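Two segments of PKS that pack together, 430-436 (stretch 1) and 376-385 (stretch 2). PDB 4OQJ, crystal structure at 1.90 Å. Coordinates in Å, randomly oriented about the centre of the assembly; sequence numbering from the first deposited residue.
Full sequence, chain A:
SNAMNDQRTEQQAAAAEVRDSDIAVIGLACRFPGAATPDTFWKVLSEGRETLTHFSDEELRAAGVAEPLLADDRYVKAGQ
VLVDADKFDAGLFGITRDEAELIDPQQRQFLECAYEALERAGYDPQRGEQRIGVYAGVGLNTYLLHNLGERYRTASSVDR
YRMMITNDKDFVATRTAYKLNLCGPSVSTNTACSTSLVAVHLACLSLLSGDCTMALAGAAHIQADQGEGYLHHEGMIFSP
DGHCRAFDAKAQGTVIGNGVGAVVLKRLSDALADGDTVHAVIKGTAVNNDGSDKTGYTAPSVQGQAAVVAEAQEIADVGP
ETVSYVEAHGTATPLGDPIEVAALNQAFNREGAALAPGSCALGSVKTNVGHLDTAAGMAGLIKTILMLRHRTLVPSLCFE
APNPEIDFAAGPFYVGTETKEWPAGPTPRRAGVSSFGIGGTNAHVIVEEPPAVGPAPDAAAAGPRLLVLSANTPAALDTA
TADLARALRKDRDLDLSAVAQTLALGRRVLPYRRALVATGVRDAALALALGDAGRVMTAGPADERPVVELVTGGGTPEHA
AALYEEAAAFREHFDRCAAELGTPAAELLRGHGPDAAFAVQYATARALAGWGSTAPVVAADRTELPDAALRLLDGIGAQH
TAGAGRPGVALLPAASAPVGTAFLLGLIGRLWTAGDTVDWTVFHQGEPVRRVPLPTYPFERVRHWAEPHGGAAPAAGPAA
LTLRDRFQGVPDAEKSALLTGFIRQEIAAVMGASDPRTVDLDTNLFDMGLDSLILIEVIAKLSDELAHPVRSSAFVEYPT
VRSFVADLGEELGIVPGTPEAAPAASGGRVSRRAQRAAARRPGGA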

ATOM      1  N   ARG A 430      -8.067 -20.541 -17.454  1.00 21.16           N
ATOM      2  CA  ARG A 430      -7.202 -19.640 -16.710  1.00 18.97           C
ATOM      3  C   ARG A 430      -6.691 -18.520 -17.597  1.00 19.28           C
ATOM      4  O   ARG A 430      -6.395 -18.731 -18.788  1.00 18.95           O
ATOM      5  CB  ARG A 430      -6.020 -20.394 -16.112  1.00 20.96           C
ATOM      6  CG  ARG A 430      -6.394 -21.371 -15.030  1.00 23.80           C
ATOM      7  CD  ARG A 430      -5.266 -22.353 -14.769  1.00 25.49           C
ATOM      8  NE  ARG A 430      -5.624 -23.273 -13.699  1.00 24.58           N
ATOM      9  CZ  ARG A 430      -4.947 -24.368 -13.388  1.00 27.57           C
ATOM     10  NH1 ARG A 430      -3.856 -24.710 -14.068  1.00 26.18           N
ATOM     11  NH2 ARG A 430      -5.373 -25.127 -12.388  1.00 30.83           N
ATOM     12  N   ALA A 431      -6.571 -17.341 -16.995  1.00 16.71           N
ATOM     13  CA  ALA A 431      -6.079 -16.163 -17.676  1.00 15.93           C
ATOM     14  C   ALA A 431      -5.013 -15.450 -16.867  1.00 16.43           C
ATOM     15  O   ALA A 431      -4.935 -15.594 -15.635  1.00 14.45           O
ATOM     16  CB  ALA A 431      -7.228 -15.202 -17.967  1.00 15.98           C
ATOM     17  N   GLY A 432      -4.202 -14.667 -17.573  1.00 14.44           N
ATOM     18  CA  GLY A 432      -3.320 -13.709 -16.936  1.00 15.20           C
ATOM     19  C   GLY A 432      -3.754 -12.281 -17.234  1.00 13.71           C
ATOM     20  O   GLY A 432      -4.292 -11.986 -18.306  1.00 15.41           O
ATOM     21  N   VAL A 433      -3.512 -11.396 -16.280  1.00 12.07           N
ATOM     22  CA  VAL A 433      -3.793  -9.984 -16.437  1.00 11.63           C
ATOM     23  C   VAL A 433      -2.567  -9.176 -16.036  1.00 11.81           C
ATOM     24  O   VAL A 433      -2.117  -9.262 -14.885  1.00 13.84           O
ATOM     25  CB  VAL A 433      -4.980  -9.551 -15.571  1.00 12.31           C
ATOM     26  CG1 VAL A 433      -5.347  -8.104 -15.866  1.00 11.70           C
ATOM     27  CG2 VAL A 433      -6.155 -10.470 -15.783  1.00 12.53           C
ATOM     28  N   SER A 434      -2.045  -8.379 -16.969  1.00 11.28           N
ATOM     29  CA  SER A 434      -0.857  -7.560 -16.726  1.00 10.27           C
ATOM     30  C   SER A 434      -1.165  -6.084 -16.592  1.00 11.30           C
ATOM     31  O   SER A 434      -2.062  -5.559 -17.245  1.00 14.27           O
ATOM     32  CB  SER A 434       0.146  -7.738 -17.865  1.00 10.47           C
ATOM     33  OG  SER A 434       0.632  -9.063 -17.890  1.00 15.12           O
ATOM     34  N   SER A 435      -0.374  -5.403 -15.778  1.00 10.01           N
ATOM     35  CA  SER A 435      -0.407  -3.947 -15.718  1.00 11.62           C
ATOM     36  C   SER A 435       0.973  -3.419 -15.332  1.00 12.38           C
ATOM     37  O   SER A 435       1.497  -3.779 -14.281  1.00 14.19           O
ATOM     38  CB  SER A 435      -1.478  -3.491 -14.733  1.00 13.23           C
ATOM     39  OG  SER A 435      -1.702  -2.107 -14.842  1.00 18.61           O
ATOM     40  N   PHE A 436       1.556  -2.568 -16.184  1.00 15.50           N
ATOM     41  CA  PHE A 436       2.905  -2.041 -15.981  1.00 16.65           C
ATOM     42  C   PHE A 436       2.900  -0.519 -15.881  1.00 18.26           C
ATOM     43  O   PHE A 436       2.457   0.170 -16.792  1.00 17.50           O
ATOM     44  CB  PHE A 436       3.824  -2.468 -17.122  1.00 15.85           C
ATOM     45  CG  PHE A 436       3.734  -3.921 -17.448  1.00 15.19           C
ATOM     46  CD1 PHE A 436       3.796  -4.873 -16.445  1.00 14.95           C
ATOM     47  CD2 PHE A 436       3.562  -4.344 -18.754  1.00 14.56           C
ATOM     48  CE1 PHE A 436       3.717  -6.222 -16.751  1.00 16.39           C
ATOM     49  CE2 PHE A 436       3.473  -5.698 -19.059  1.00 14.60           C
ATOM     50  CZ  PHE A 436       3.551  -6.626 -18.068  1.00 14.93           C
TER
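Stretch 2 376-385: AGMAGLIKTI

Residues 376-385 form a helix that lies along the strand 430-436 and runs almost exactly antiparallel to it: the angle between the two N-to-C directions is 173°, and the axes approach to 8.4 Å. The register follows from this direction. Near the start of the helical stretch, Gly377 meets Ser435, with their CA atoms 5.8 Å apart; Leu381 CA lies 6.2 Å from Val433 CA; and Thr384 CA lies 7.3 Å from Ala431 CA, so the CA-CA separation widens along the register.

The extended strand alternates its side chains, and Ala431, Val433 and Ser435 point toward the helix while Ser434 points away. Val433 is the centre of the contact. Its chi1 is t (-174°), and the two methyls spread over different parts of the helix: Val433 CG1 rests on backbone, 3.9 Å from both Gly380 C and Leu381 N, whereas Val433 CG2 lies 3.6 Å from Thr384 OG1 and 4.2 Å from Leu381 CD1. Gly380 has no side chain, so the backbone under Val433 CG1 is bare; an ideal CB there would point toward the strand, 3.8 Å from Val433 CG1, which is ordinary contact distance. Leu381, its CB directed sideways, takes chi1 t and chi2 p, which brings CD1 beside the valine.

Thr384 adopts the m rotamer, which lets OG1 donate a 2.9 Å hydrogen bond to Gly380 O, one turn back. The hydroxyl is thus satisfied within the helix and can sit against an apolar methyl, while Thr384 CG2 packs 3.5 Å from Ala431 CB. The short alanine side chain suits this close approach.

Near the other end, Ser435 (chi1 t) places OG 4.2 Å from Gly377 CA, a small residue against bare backbone. No hydrogen bond joins the stretches; the 242 Å² buried between them reflects packing of small and apolar groups.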

ATOM      1  N   ALA A 376      -6.488   1.482 -15.080  1.00  9.76           N
ATOM      2  CA  ALA A 376      -6.337   0.643 -16.274  1.00 10.41           C
ATOM      3  C   ALA A 376      -6.430  -0.829 -15.916  1.00  9.91           C
ATOM      4  O   ALA A 376      -7.047  -1.609 -16.629  1.00 11.29           O
ATOM      5  CB  ALA A 376      -5.016   0.932 -16.970  1.00 10.66           C
ATOM      6  N   GLY A 377      -5.817  -1.198 -14.795  1.00  8.96           N
ATOM      7  CA  GLY A 377      -5.824  -2.570 -14.347  1.00 10.49           C
ATOM      8  C   GLY A 377      -7.205  -3.057 -13.958  1.00 11.84           C
ATOM      9  O   GLY A 377      -7.480  -4.259 -14.058  1.00 11.85           O
HETATM   10  N   MSE A 378      -8.070  -2.155 -13.495  1.00 10.85           N
HETATM   11  CA  MSE A 378      -9.455  -2.545 -13.185  1.00 11.77           C
HETATM   12  C   MSE A 378     -10.202  -2.882 -14.471  1.00  8.82           C
HETATM   13  O   MSE A 378     -10.928  -3.865 -14.541  1.00  7.84           O
HETATM   14  CB  MSE A 378     -10.214  -1.427 -12.444  1.00 13.92           C
HETATM   15  CG  MSE A 378     -10.017  -1.373 -10.926  1.00 21.30           C
HETATM   16 SE   MSE A 378     -10.584  -3.014 -10.019  0.71 27.63          SE
HETATM   17  CE  MSE A 378      -8.808  -3.434  -9.682  1.00  5.38           C
ATOM     18  N   ALA A 379     -10.023  -2.063 -15.497  1.00  9.25           N
ATOM     19  CA  ALA A 379     -10.678  -2.327 -16.765  1.00 10.41           C
ATOM     20  C   ALA A 379     -10.194  -3.679 -17.321  1.00 14.38           C
ATOM     21  O   ALA A 379     -10.988  -4.480 -17.819  1.00 14.08           O
ATOM     22  CB  ALA A 379     -10.412  -1.197 -17.753  1.00 12.74           C
ATOM     23  N   GLY A 380      -8.906  -3.960 -17.176  1.00 12.81           N
ATOM     24  CA  GLY A 380      -8.338  -5.216 -17.663  1.00 13.91           C
ATOM     25  C   GLY A 380      -8.788  -6.442 -16.857  1.00 13.21           C
ATOM     26  O   GLY A 380      -9.132  -7.474 -17.423  1.00 11.06           O
ATOM     27  N   LEU A 381      -8.777  -6.325 -15.530  1.00 11.08           N
ATOM     28  CA  LEU A 381      -9.154  -7.434 -14.658  1.00 11.36           C
ATOM     29  C   LEU A 381     -10.646  -7.736 -14.773  1.00 12.01           C
ATOM     30  O   LEU A 381     -11.045  -8.902 -14.886  1.00 13.84           O
ATOM     31  CB  LEU A 381      -8.779  -7.125 -13.206  1.00 10.94           C
ATOM     32  CG  LEU A 381      -9.158  -8.164 -12.136  1.00 15.41           C
ATOM     33  CD1 LEU A 381      -8.618  -9.548 -12.471  1.00 18.33           C
ATOM     34  CD2 LEU A 381      -8.646  -7.712 -10.782  1.00 17.04           C
ATOM     35  N   ILE A 382     -11.470  -6.690 -14.770  1.00 10.16           N
ATOM     36  CA  ILE A 382     -12.905  -6.890 -14.827  1.00 11.40           C
ATOM     37  C   ILE A 382     -13.305  -7.454 -16.185  1.00 11.23           C
ATOM     38  O   ILE A 382     -14.165  -8.305 -16.228  1.00 11.62           O
ATOM     39  CB  ILE A 382     -13.681  -5.597 -14.498  1.00 11.06           C
ATOM     40  CG1 ILE A 382     -13.522  -5.304 -13.002  1.00 11.39           C
ATOM     41  CG2 ILE A 382     -15.177  -5.764 -14.815  1.00 14.69           C
ATOM     42  CD1 ILE A 382     -14.063  -3.964 -12.541  1.00 10.14           C
ATOM     43  N   LYS A 383     -12.662  -7.043 -17.281  1.00 12.24           N
ATOM     44  CA  LYS A 383     -12.949  -7.661 -18.577  1.00 13.18           C
ATOM     45  C   LYS A 383     -12.681  -9.148 -18.490  1.00 16.28           C
ATOM     46  O   LYS A 383     -13.463  -9.957 -18.974  1.00 17.05           O
ATOM     47  CB  LYS A 383     -12.099  -7.049 -19.710  1.00 12.77           C
ATOM     48  CG  LYS A 383     -11.886  -7.965 -20.935  1.00 13.46           C
ATOM     49  CD  LYS A 383     -10.915  -7.337 -21.944  1.00 16.37           C
ATOM     50  CE  LYS A 383     -10.624  -8.288 -23.107  1.00 17.26           C
ATOM     51  NZ  LYS A 383      -9.653  -7.666 -24.010  1.00 15.62           N
ATOM     52  N   THR A 384     -11.558  -9.503 -17.877  1.00 13.43           N
ATOM     53  CA  THR A 384     -11.118 -10.893 -17.836  1.00 14.54           C
ATOM     54  C   THR A 384     -12.048 -11.706 -16.941  1.00 15.53           C
ATOM     55  O   THR A 384     -12.381 -12.845 -17.251  1.00 16.55           O
ATOM     56  CB  THR A 384      -9.640 -10.984 -17.338  1.00 17.98           C
ATOM     57  OG1 THR A 384      -8.794 -10.255 -18.243  1.00 16.96           O
ATOM     58  CG2 THR A 384      -9.167 -12.418 -17.260  1.00 16.12           C
ATOM     59  N   ILE A 385     -12.493 -11.115 -15.842  1.00 14.46           N
ATOM     60  CA  ILE A 385     -13.461 -11.782 -14.969  1.00 15.66           C
ATOM     61  C   ILE A 385     -14.774 -12.071 -15.710  1.00 15.43           C
ATOM     62  O   ILE A 385     -15.329 -13.156 -15.586  1.00 17.47           O
ATOM     63  CB  ILE A 385     -13.749 -10.940 -13.711  1.00 14.85           C
ATOM     64  CG1 ILE A 385     -12.528 -10.946 -12.794  1.00 15.38           C
ATOM     65  CG2 ILE A 385     -14.975 -11.473 -12.959  1.00 15.25           C
ATOM     66  CD1 ILE A 385     -12.581  -9.912 -11.681  1.00 14.61           C
TER